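Local structure of MHC class I antigen (Anolis carolinensis, 7CPO) at the interface of chains A and B. The protein presents peptides at the cell surface, as the heavy chain of a class I MHC molecule paired with beta2-microglobulin, probably for inspection by T cells. Residues are numbered along the deposited sequence; one frame, centred on the assembly and turned at random. Chains: chain A, MHC class I antigen; chain B, beta2-microglobulin.

Contact 1: the interface of chains A and B. Residues chain A 12, 14, 94, 96; chain B 31-33, 54, 62.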
loop_
_atom_site.group_PDB
_atom_site.type_symbol
_atom_site.label_atom_id
_atom_site.label_comp_id
_atom_site.label_asym_id
_atom_site.label_seq_id
_atom_site.Cartn_x
_atom_site.Cartn_y
_atom_site.Cartn_z
ATOM N N THR A 12 -3.546 2.333 -12.250
ATOM C CA THR A 12 -2.239 2.784 -12.725
ATOM C C THR A 12 -2.050 2.381 -14.175
ATOM O O THR A 12 -2.194 1.203 -14.525
ATOM C CB THR A 12 -1.079 2.188 -11.906
ATOM O OG1 THR A 12 -1.136 2.654 -10.562
ATOM C CG2 THR A 12 0.235 2.595 -12.499
ATOM N N VAL A 14 0.722 2.882 -17.435
ATOM C CA VAL A 14 2.053 3.266 -17.890
ATOM C C VAL A 14 2.112 3.092 -19.402
ATOM O O VAL A 14 1.582 2.111 -19.935
ATOM C CB VAL A 14 3.150 2.416 -17.213
ATOM C CG1 VAL A 14 4.527 2.983 -17.526
ATOM C CG2 VAL A 14 2.918 2.326 -15.723
ATOM N N LEU A 94 8.469 7.631 -21.344
ATOM C CA LEU A 94 7.628 6.802 -20.496
ATOM C C LEU A 94 6.853 7.709 -19.548
ATOM O O LEU A 94 7.437 8.567 -18.879
ATOM C CB LEU A 94 8.462 5.785 -19.718
ATOM C CG LEU A 94 7.765 4.844 -18.730
ATOM C CD1 LEU A 94 8.661 3.645 -18.526
ATOM C CD2 LEU A 94 7.425 5.492 -17.366
ATOM N N THR A 96 3.099 8.127 -16.897
ATOM C CA THR A 96 2.218 7.432 -15.971
ATOM C C THR A 96 0.909 8.194 -15.795
ATOM O O THR A 96 0.903 9.419 -15.689
ATOM C CB THR A 96 2.897 7.264 -14.618
ATOM O OG1 THR A 96 4.108 6.539 -14.807
ATOM C CG2 THR A 96 2.020 6.454 -13.678
ATOM N N HIS B 31 8.892 6.086 -7.634
ATOM C CA HIS B 31 8.228 6.508 -8.848
ATOM C C HIS B 31 9.261 6.609 -9.961
ATOM O O HIS B 31 10.379 7.073 -9.707
ATOM C CB HIS B 31 7.536 7.854 -8.632
ATOM C CG HIS B 31 6.419 8.103 -9.589
ATOM N ND1 HIS B 31 6.634 8.398 -10.920
ATOM C CD2 HIS B 31 5.075 8.078 -9.416
ATOM C CE1 HIS B 31 5.469 8.545 -11.526
ATOM N NE2 HIS B 31 4.509 8.353 -10.637
ATOM N N PRO B 32 8.956 6.178 -11.199
ATOM C CA PRO B 32 7.785 5.486 -11.763
ATOM C C PRO B 32 7.639 4.068 -11.187
ATOM O O PRO B 32 8.497 3.654 -10.415
ATOM C CB PRO B 32 8.101 5.457 -13.261
ATOM C CG PRO B 32 9.584 5.448 -13.312
ATOM C CD PRO B 32 9.995 6.389 -12.222
ATOM N N PRO B 33 6.567 3.346 -11.535
ATOM C CA PRO B 33 6.295 2.070 -10.848
ATOM C C PRO B 33 7.145 0.892 -11.301
ATOM O O PRO B 33 7.172 -0.130 -10.602
ATOM C CB PRO B 33 4.815 1.817 -11.161
ATOM C CG PRO B 33 4.597 2.536 -12.466
ATOM C CD PRO B 33 5.427 3.767 -12.376
ATOM N N LEU B 54 0.106 -4.028 -7.640
ATOM C CA LEU B 54 0.718 -2.709 -7.558
ATOM C C LEU B 54 -0.299 -1.678 -7.073
ATOM O O LEU B 54 -1.295 -1.406 -7.749
ATOM C CB LEU B 54 1.281 -2.311 -8.921
ATOM C CG LEU B 54 1.848 -0.899 -9.026
ATOM C CD1 LEU B 54 3.157 -0.800 -8.240
ATOM C CD2 LEU B 54 2.039 -0.519 -10.486
ATOM N N PHE B 62 4.385 4.485 -5.243
ATOM C CA PHE B 62 4.008 3.094 -5.413
ATOM C C PHE B 62 4.527 2.205 -4.285
ATOM O O PHE B 62 5.448 2.565 -3.555
ATOM C CB PHE B 62 4.529 2.622 -6.755
ATOM C CG PHE B 62 3.850 3.292 -7.905
ATOM C CD1 PHE B 62 2.629 2.814 -8.370
ATOM C CD2 PHE B 62 4.408 4.416 -8.504
ATOM C CE1 PHE B 62 1.981 3.432 -9.431
ATOM C CE2 PHE B 62 3.771 5.045 -9.557
ATOM C CZ PHE B 62 2.548 4.552 -10.026
HETATM O O HOH W 1 -2.795 0.584 -9.314
#
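A:Thr12 meets the ring of B:Phe62 at its edge, and this pair forms the middle of a mostly apolar patch under the floor of the peptide-binding platform. The two side chains come from opposite directions. A:Thr12 OG1 lies in the plane of the ring at its rim, 3.4 Å from B:Phe62 CE1, while the methyl CG2 packs against the same atom at 3.6 Å. That split follows from the threonine torsion (chi1 -64°), which sets OG1 beside the backbone N and the methyl anti to it. B:Pro33 CB sits over the centre of one face of B:Phe62, which ties the phenyl group to the proline loop of its own chain.

Next along, the side chains of A:Val14 and B:Pro33 slide past each other in opposite directions, CG2 of the valine 3.7 Å from CG of the proline. A:Thr96 OG1 faces B:Pro33 CD at 3.9 Å, and A:Leu94 CD2 reaches B:Pro32 CB at 4.2 Å. B:Pro32 follows a cis peptide bond, a turn that may help present both prolines to chain A.

A water-mediated link joins the chains: A:Thr12 OG1 and the carbonyl B:Leu54 O each lie 2.9 Å from water 1. The patch seats strands 5-14 and 96-105 on beta2-microglobulin, which should support the floor from below.

Contact 2: the interface of chains A and B. Residues chain A 10, 27, 29; chain B 53-56.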
loop_
_atom_site.group_PDB
_atom_site.type_symbol
_atom_site.label_atom_id
_atom_site.label_comp_id
_atom_site.label_asym_id
_atom_site.label_seq_id
_atom_site.Cartn_x
_atom_site.Cartn_y
_atom_site.Cartn_z
ATOM N N PHE A 10 -7.406 1.879 -6.776
ATOM C CA PHE A 10 -6.143 2.446 -7.230
ATOM C C PHE A 10 -5.837 1.906 -8.618
ATOM O O PHE A 10 -5.621 0.697 -8.787
ATOM C CB PHE A 10 -4.995 2.097 -6.277
ATOM C CG PHE A 10 -5.198 2.557 -4.872
ATOM C CD1 PHE A 10 -4.669 3.776 -4.450
ATOM C CD2 PHE A 10 -5.877 1.753 -3.956
ATOM C CE1 PHE A 10 -4.824 4.203 -3.119
ATOM C CE2 PHE A 10 -6.044 2.168 -2.641
ATOM C CZ PHE A 10 -5.504 3.402 -2.210
ATOM N N VAL A 27 -6.621 -2.027 -8.366
ATOM C CA VAL A 27 -6.723 -2.750 -7.101
ATOM C C VAL A 27 -7.784 -2.105 -6.208
ATOM O O VAL A 27 -7.869 -0.875 -6.102
ATOM C CB VAL A 27 -5.359 -2.797 -6.369
ATOM C CG1 VAL A 27 -5.446 -3.718 -5.183
ATOM C CG2 VAL A 27 -4.267 -3.285 -7.293
ATOM N N TYR A 29 -9.516 -1.958 -2.279
ATOM C CA TYR A 29 -9.285 -2.173 -0.856
ATOM C C TYR A 29 -10.519 -1.831 -0.028
ATOM O O TYR A 29 -11.260 -0.881 -0.325
ATOM C CB TYR A 29 -8.116 -1.323 -0.329
ATOM C CG TYR A 29 -6.749 -1.755 -0.803
ATOM C CD1 TYR A 29 -5.897 -2.523 0.021
ATOM C CD2 TYR A 29 -6.291 -1.390 -2.067
ATOM C CE1 TYR A 29 -4.636 -2.912 -0.425
ATOM C CE2 TYR A 29 -5.028 -1.772 -2.513
ATOM C CZ TYR A 29 -4.212 -2.527 -1.690
ATOM O OH TYR A 29 -2.975 -2.890 -2.145
ATOM N N ASP B 53 -0.060 -7.220 -5.886
ATOM C CA ASP B 53 -0.402 -6.289 -6.947
ATOM C C ASP B 53 0.157 -4.899 -6.635
ATOM O O ASP B 53 0.647 -4.619 -5.532
ATOM C CB ASP B 53 -1.915 -6.251 -7.155
ATOM C CG ASP B 53 -2.476 -7.601 -7.593
ATOM O OD1 ASP B 53 -3.520 -8.031 -7.050
ATOM O OD2 ASP B 53 -1.855 -8.241 -8.472
ATOM N N LEU B 54 0.106 -4.028 -7.640
ATOM C CA LEU B 54 0.718 -2.709 -7.558
ATOM C C LEU B 54 -0.299 -1.678 -7.073
ATOM O O LEU B 54 -1.295 -1.406 -7.749
ATOM C CB LEU B 54 1.281 -2.311 -8.921
ATOM C CG LEU B 54 1.848 -0.899 -9.026
ATOM C CD1 LEU B 54 3.157 -0.800 -8.240
ATOM C CD2 LEU B 54 2.039 -0.519 -10.486
ATOM N N SER B 55 -0.042 -1.095 -5.915
ATOM C CA SER B 55 -0.870 -0.019 -5.393
ATOM C C SER B 55 0.009 1.187 -5.076
ATOM O O SER B 55 1.239 1.138 -5.201
ATOM C CB SER B 55 -1.642 -0.476 -4.153
ATOM O OG SER B 55 -0.748 -0.651 -3.064
ATOM N N PHE B 56 -0.638 2.284 -4.676
ATOM C CA PHE B 56 0.074 3.510 -4.339
ATOM C C PHE B 56 -0.634 4.199 -3.184
ATOM O O PHE B 56 -1.724 3.805 -2.775
ATOM C CB PHE B 56 0.214 4.461 -5.537
ATOM C CG PHE B 56 -1.081 4.727 -6.300
ATOM C CD1 PHE B 56 -1.893 5.792 -5.970
ATOM C CD2 PHE B 56 -1.454 3.919 -7.366
ATOM C CE1 PHE B 56 -3.053 6.058 -6.675
ATOM C CE2 PHE B 56 -2.622 4.171 -8.077
ATOM C CZ PHE B 56 -3.425 5.246 -7.729
#
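Strands 5-14 and 25-30 of chain A, neighbours in the platform sheet, meet the segment of chain B that runs from the loop at B:Asp53 and B:Leu54 into the short strand 55-56. A:Phe10 and B:Phe56 make the main aromatic contact. Their rings stand edge-to-face, with planes 89° apart and centroids 5.1 Å from each other. A:Phe10 points its CD1 edge at a face of B:Phe56, towards the rim, and CD1 comes 3.6 Å from B:Phe56 CE1. The beta carbon of A:Phe10 also packs on the far part of that ring, 3.6 Å from B:Phe56 CE2. B:Phe56 holds CG between its backbone N and carbonyl carbon (chi1 49°), which turns a face of the ring to the CD1 edge of A:Phe10.

On the neighbouring strand, the CG2 branch of A:Val27 does the touching. Lying beside the backbone N (chi1 -171° for CG1), it reaches B:Leu54 O at 3.5 Å and B:Asp53 CB at 3.8 Å. A:Tyr29 brings its phenol oxygen to B:Ser55, whose OG donates a weak hydrogen bond to A:Tyr29 OH at 3.3 Å; B:Ser55 CB packs by the same end of the tyrosine, 4.0 Å from A:Tyr29 CE2. The patch holds this segment of beta2-microglobulin beneath the peptide platform, largely by packing of aromatic and aliphatic groups.

Contact 3: the interface of chains A and B. Residues chain A 10-11, 99-100, 116; chain B 56-57, 60.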
loop_
_atom_site.group_PDB
_atom_site.type_symbol
_atom_site.label_atom_id
_atom_site.label_comp_id
_atom_site.label_asym_id
_atom_site.label_seq_id
_atom_site.Cartn_x
_atom_site.Cartn_y
_atom_site.Cartn_z
ATOM N N PHE A 10 -7.406 1.879 -6.776
ATOM C CA PHE A 10 -6.143 2.446 -7.230
ATOM C C PHE A 10 -5.837 1.906 -8.618
ATOM O O PHE A 10 -5.621 0.697 -8.787
ATOM C CB PHE A 10 -4.995 2.097 -6.277
ATOM C CG PHE A 10 -5.198 2.557 -4.872
ATOM C CD1 PHE A 10 -4.669 3.776 -4.450
ATOM C CD2 PHE A 10 -5.877 1.753 -3.956
ATOM C CE1 PHE A 10 -4.824 4.203 -3.119
ATOM C CE2 PHE A 10 -6.044 2.168 -2.641
ATOM C CZ PHE A 10 -5.504 3.402 -2.210
ATOM N N VAL A 11 -5.772 2.803 -9.595
ATOM C CA VAL A 11 -5.627 2.443 -10.993
ATOM C C VAL A 11 -4.372 3.108 -11.537
ATOM O O VAL A 11 -4.178 4.312 -11.345
ATOM C CB VAL A 11 -6.870 2.863 -11.789
ATOM C CG1 VAL A 11 -6.848 2.250 -13.140
ATOM C CG2 VAL A 11 -8.118 2.446 -11.029
ATOM N N TRP A 99 -5.218 7.012 -11.021
ATOM C CA TRP A 99 -6.566 7.390 -10.628
ATOM C C TRP A 99 -6.827 6.756 -9.276
ATOM O O TRP A 99 -6.664 5.542 -9.132
ATOM C CB TRP A 99 -7.574 6.898 -11.667
ATOM C CG TRP A 99 -9.057 7.141 -11.430
ATOM C CD1 TRP A 99 -9.650 8.187 -10.773
ATOM C CD2 TRP A 99 -10.129 6.324 -11.928
ATOM N NE1 TRP A 99 -11.031 8.059 -10.819
ATOM C CE2 TRP A 99 -11.343 6.921 -11.519
ATOM C CE3 TRP A 99 -10.176 5.134 -12.666
ATOM C CZ2 TRP A 99 -12.587 6.365 -11.823
ATOM C CZ3 TRP A 99 -11.423 4.582 -12.974
ATOM C CH2 TRP A 99 -12.604 5.199 -12.552
ATOM N N MET A 100 -7.187 7.563 -8.280
ATOM C CA MET A 100 -7.631 7.002 -7.010
ATOM C C MET A 100 -8.988 7.587 -6.652
ATOM O O MET A 100 -9.244 8.777 -6.847
ATOM C CB MET A 100 -6.604 7.218 -5.856
ATOM C CG MET A 100 -6.141 8.637 -5.635
ATOM S SD MET A 100 -4.776 8.769 -4.434
ATOM C CE MET A 100 -5.595 8.287 -2.909
ATOM N N GLN A 116 -9.539 11.488 -7.846
ATOM C CA GLN A 116 -8.324 12.223 -8.173
ATOM C C GLN A 116 -7.516 11.495 -9.235
ATOM O O GLN A 116 -7.469 10.261 -9.268
ATOM C CB GLN A 116 -7.435 12.417 -6.939
ATOM C CG GLN A 116 -8.161 12.984 -5.736
ATOM C CD GLN A 116 -7.277 13.049 -4.507
ATOM O OE1 GLN A 116 -7.565 12.417 -3.499
ATOM N NE2 GLN A 116 -6.193 13.813 -4.590
ATOM N N PHE B 56 -0.638 2.284 -4.676
ATOM C CA PHE B 56 0.074 3.510 -4.339
ATOM C C PHE B 56 -0.634 4.199 -3.184
ATOM O O PHE B 56 -1.724 3.805 -2.775
ATOM C CB PHE B 56 0.214 4.461 -5.537
ATOM C CG PHE B 56 -1.081 4.727 -6.300
ATOM C CD1 PHE B 56 -1.893 5.792 -5.970
ATOM C CD2 PHE B 56 -1.454 3.919 -7.366
ATOM C CE1 PHE B 56 -3.053 6.058 -6.675
ATOM C CE2 PHE B 56 -2.622 4.171 -8.077
ATOM C CZ PHE B 56 -3.425 5.246 -7.729
ATOM N N LYS B 57 0.023 5.226 -2.650
ATOM C CA LYS B 57 -0.473 6.013 -1.536
ATOM C C LYS B 57 -1.077 7.306 -2.046
ATOM O O LYS B 57 -1.016 7.632 -3.239
ATOM C CB LYS B 57 0.645 6.340 -0.538
ATOM C CG LYS B 57 1.383 5.150 0.060
ATOM C CD LYS B 57 2.472 5.620 1.033
ATOM C CE LYS B 57 3.612 4.614 1.095
ATOM N NZ LYS B 57 3.193 3.351 1.756
ATOM N N TRP B 60 0.859 9.410 -4.267
ATOM C CA TRP B 60 0.959 8.819 -5.599
ATOM C C TRP B 60 2.123 7.837 -5.708
ATOM O O TRP B 60 2.241 7.169 -6.750
ATOM C CB TRP B 60 1.079 9.869 -6.714
ATOM C CG TRP B 60 -0.050 10.875 -6.721
ATOM C CD1 TRP B 60 0.019 12.194 -6.348
ATOM C CD2 TRP B 60 -1.412 10.644 -7.122
ATOM N NE1 TRP B 60 -1.215 12.795 -6.501
ATOM C CE2 TRP B 60 -2.107 11.868 -6.974
ATOM C CE3 TRP B 60 -2.104 9.530 -7.620
ATOM C CZ2 TRP B 60 -3.466 12.004 -7.288
ATOM C CZ3 TRP B 60 -3.463 9.668 -7.934
ATOM C CH2 TRP B 60 -4.123 10.899 -7.762
#
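A:Met100 turns CG into the position between its backbone N and carbonyl carbon (chi1 53°), and an extended chi2 (-172°) sends its sulfur onward between B:Phe56 and B:Trp60. B:Trp60, with CG anti to the carbonyl carbon (chi1 -56°), swings its six-membered ring out to meet it. The thioether sulfur A:Met100 SD lies over one face of the indole, towards the rim, 3.8 Å from B:Trp60 CZ3, and A:Met100 CG packs on the same atom at 3.7 Å. The sulfur also lies in plane at the edge of B:Phe56, 3.9 Å from its CE1, so it touches one ring by the face and the other by the rim.

B:Phe56, whose face meets A:Phe10, points its far end at backbone carbonyls of two strands of the platform sheet. There B:Phe56 CZ is 3.5 Å from the backbone oxygen A:Trp99 O, which lies in the ring plane, and B:Phe56 CE2 is 3.6 Å from A:Val11 O. These carbonyls of strands 96-105 and 5-14 thus border the phenyl rim, burying it against the underside of the groove floor. At the outer end of the indole, A:Gln116 CB packs 3.7 Å from B:Trp60 CH2, while A:Gln116 O lies in the indole plane at its edge, 3.7 Å from CH2.

Contact 4: the interface of chains A and B. Residues chain A 234, 236-238, 244; chain B 8, 10, 26.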
loop_
_atom_site.group_PDB
_atom_site.type_symbol
_atom_site.label_atom_id
_atom_site.label_comp_id
_atom_site.label_asym_id
_atom_site.label_seq_id
_atom_site.Cartn_x
_atom_site.Cartn_y
_atom_site.Cartn_z
ATOM N N LEU A 234 10.121 1.022 8.334
ATOM C CA LEU A 234 8.814 1.107 7.714
ATOM C C LEU A 234 7.820 0.227 8.465
ATOM O O LEU A 234 8.186 -0.771 9.090
ATOM C CB LEU A 234 8.898 0.659 6.258
ATOM C CG LEU A 234 9.962 1.378 5.423
ATOM C CD1 LEU A 234 10.127 0.673 4.105
ATOM C CD2 LEU A 234 9.621 2.857 5.228
ATOM N N SER A 236 5.445 -2.319 7.492
ATOM C CA SER A 236 5.445 -3.079 6.261
ATOM C C SER A 236 4.561 -4.315 6.386
ATOM O O SER A 236 4.460 -4.920 7.465
ATOM C CB SER A 236 6.870 -3.504 5.881
ATOM O OG SER A 236 7.499 -4.226 6.935
ATOM N N PRO A 237 3.916 -4.715 5.294
ATOM C CA PRO A 237 2.951 -5.816 5.366
ATOM C C PRO A 237 3.594 -7.183 5.236
ATOM O O PRO A 237 4.396 -7.427 4.326
ATOM C CB PRO A 237 2.031 -5.542 4.170
ATOM C CG PRO A 237 2.963 -4.977 3.155
ATOM C CD PRO A 237 3.972 -4.134 3.941
ATOM N N ASN A 238 3.217 -8.079 6.140
ATOM C CA ASN A 238 3.438 -9.498 5.949
ATOM C C ASN A 238 2.428 -10.069 4.948
ATOM O O ASN A 238 1.334 -9.529 4.733
ATOM C CB ASN A 238 3.328 -10.232 7.286
ATOM C CG ASN A 238 4.375 -9.771 8.294
ATOM O OD1 ASN A 238 4.037 -9.322 9.385
ATOM N ND2 ASN A 238 5.647 -9.881 7.932
ATOM N N TYR A 244 4.543 -5.506 10.232
ATOM C CA TYR A 244 5.843 -5.588 10.892
ATOM C C TYR A 244 6.530 -4.225 10.891
ATOM O O TYR A 244 6.409 -3.463 9.922
ATOM C CB TYR A 244 6.756 -6.621 10.199
ATOM C CG TYR A 244 8.233 -6.479 10.539
ATOM C CD1 TYR A 244 9.068 -5.678 9.765
ATOM C CD2 TYR A 244 8.795 -7.155 11.630
ATOM C CE1 TYR A 244 10.407 -5.532 10.062
ATOM C CE2 TYR A 244 10.147 -7.016 11.934
ATOM C CZ TYR A 244 10.942 -6.202 11.142
ATOM O OH TYR A 244 12.282 -6.049 11.405
ATOM N N GLN B 8 12.657 -2.553 2.791
ATOM C CA GLN B 8 12.747 -3.215 4.082
ATOM C C GLN B 8 12.598 -4.716 3.873
ATOM O O GLN B 8 11.758 -5.157 3.086
ATOM C CB GLN B 8 11.674 -2.683 5.032
ATOM C CG GLN B 8 11.618 -3.324 6.387
ATOM C CD GLN B 8 11.114 -2.357 7.444
ATOM O OE1 GLN B 8 11.824 -1.428 7.831
ATOM N NE2 GLN B 8 9.880 -2.564 7.907
ATOM N N TYR B 10 12.385 -8.606 5.942
ATOM C CA TYR B 10 11.982 -9.154 7.237
ATOM C C TYR B 10 11.395 -10.545 7.031
ATOM O O TYR B 10 10.975 -10.898 5.924
ATOM C CB TYR B 10 10.961 -8.247 7.941
ATOM C CG TYR B 10 9.826 -7.812 7.028
ATOM C CD1 TYR B 10 8.585 -8.442 7.078
ATOM C CD2 TYR B 10 10.007 -6.789 6.098
ATOM C CE1 TYR B 10 7.550 -8.055 6.224
ATOM C CE2 TYR B 10 8.991 -6.408 5.238
ATOM C CZ TYR B 10 7.762 -7.035 5.310
ATOM O OH TYR B 10 6.759 -6.635 4.459
ATOM N N TYR B 26 10.018 -5.452 0.802
ATOM C CA TYR B 26 8.959 -4.468 0.628
ATOM C C TYR B 26 9.560 -3.133 0.219
ATOM O O TYR B 26 10.489 -2.638 0.864
ATOM C CB TYR B 26 8.143 -4.322 1.911
ATOM C CG TYR B 26 7.047 -3.300 1.823
ATOM C CD1 TYR B 26 5.952 -3.491 0.990
ATOM C CD2 TYR B 26 7.103 -2.136 2.577
ATOM C CE1 TYR B 26 4.942 -2.545 0.915
ATOM C CE2 TYR B 26 6.106 -1.192 2.502
ATOM C CZ TYR B 26 5.027 -1.399 1.668
ATOM O OH TYR B 26 4.030 -0.454 1.594
#
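Extended backbone carries both sides here, with A:Ser236 and A:Pro237 forming the short strand 236-237 opposite B:Gln8 and B:Tyr10 on strand 6-11, where two immunoglobulin C1-set domains meet. The B:Gln8 amide grips A:Leu234 through both its ends. Its OE1 accepts from A:Leu234 N at 3.0 Å, and its NE2 donates to A:Leu234 O at 2.7 Å from above the carbonyl plane. NE2 donates as well to A:Ser236 OG at 3.1 Å, with the serine oxygen in the amide plane. Bonds at both ends of the amide should hold its rotation. The extended glutamine chain (chi1 178°) slides past A:Leu234, whose CD1 packs on B:Gln8 CB.

A:Ser236 OG in turn donates to A:Tyr244 O, linking the glutamine to the next strand. The phenol of B:Tyr10 donates through OH to A:Pro237 O at 2.5 Å, approaching from well above the carbonyl plane although the acceptor sits at the edge of the tyrosine ring. B:Tyr10 CB rests over a face of A:Tyr244, 3.5 Å from A:Tyr244 CE1, in a CH-pi contact.

A second CH-pi contact puts A:Pro237 CD over the centre of the B:Tyr26 ring, 3.6 Å from CE1, the two side chains crossing at about a right angle. Beside it, A:Ser236 CB packs against B:Tyr26 CD2 at 3.6 Å.

Contacts 1, 2 and 3 form one continuous strip beneath the peptide platform, their C-alpha centres about 8 to 11 Å apart. Contacts 2 and 3 are the nearest pair and share A:Phe10 and B:Phe56, while B:Leu54 joins contact 1 to contact 2; strand 5-14 of chain A enters all three. Contact 4 stands away, about 16 Å from contact 2 and 21 Å from contacts 1 and 3, and joins the immunoglobulin domains. Beta2-microglobulin is thus held at both the platform and the membrane-proximal domain of the heavy chain, which should fix their relative placement in the class I complex.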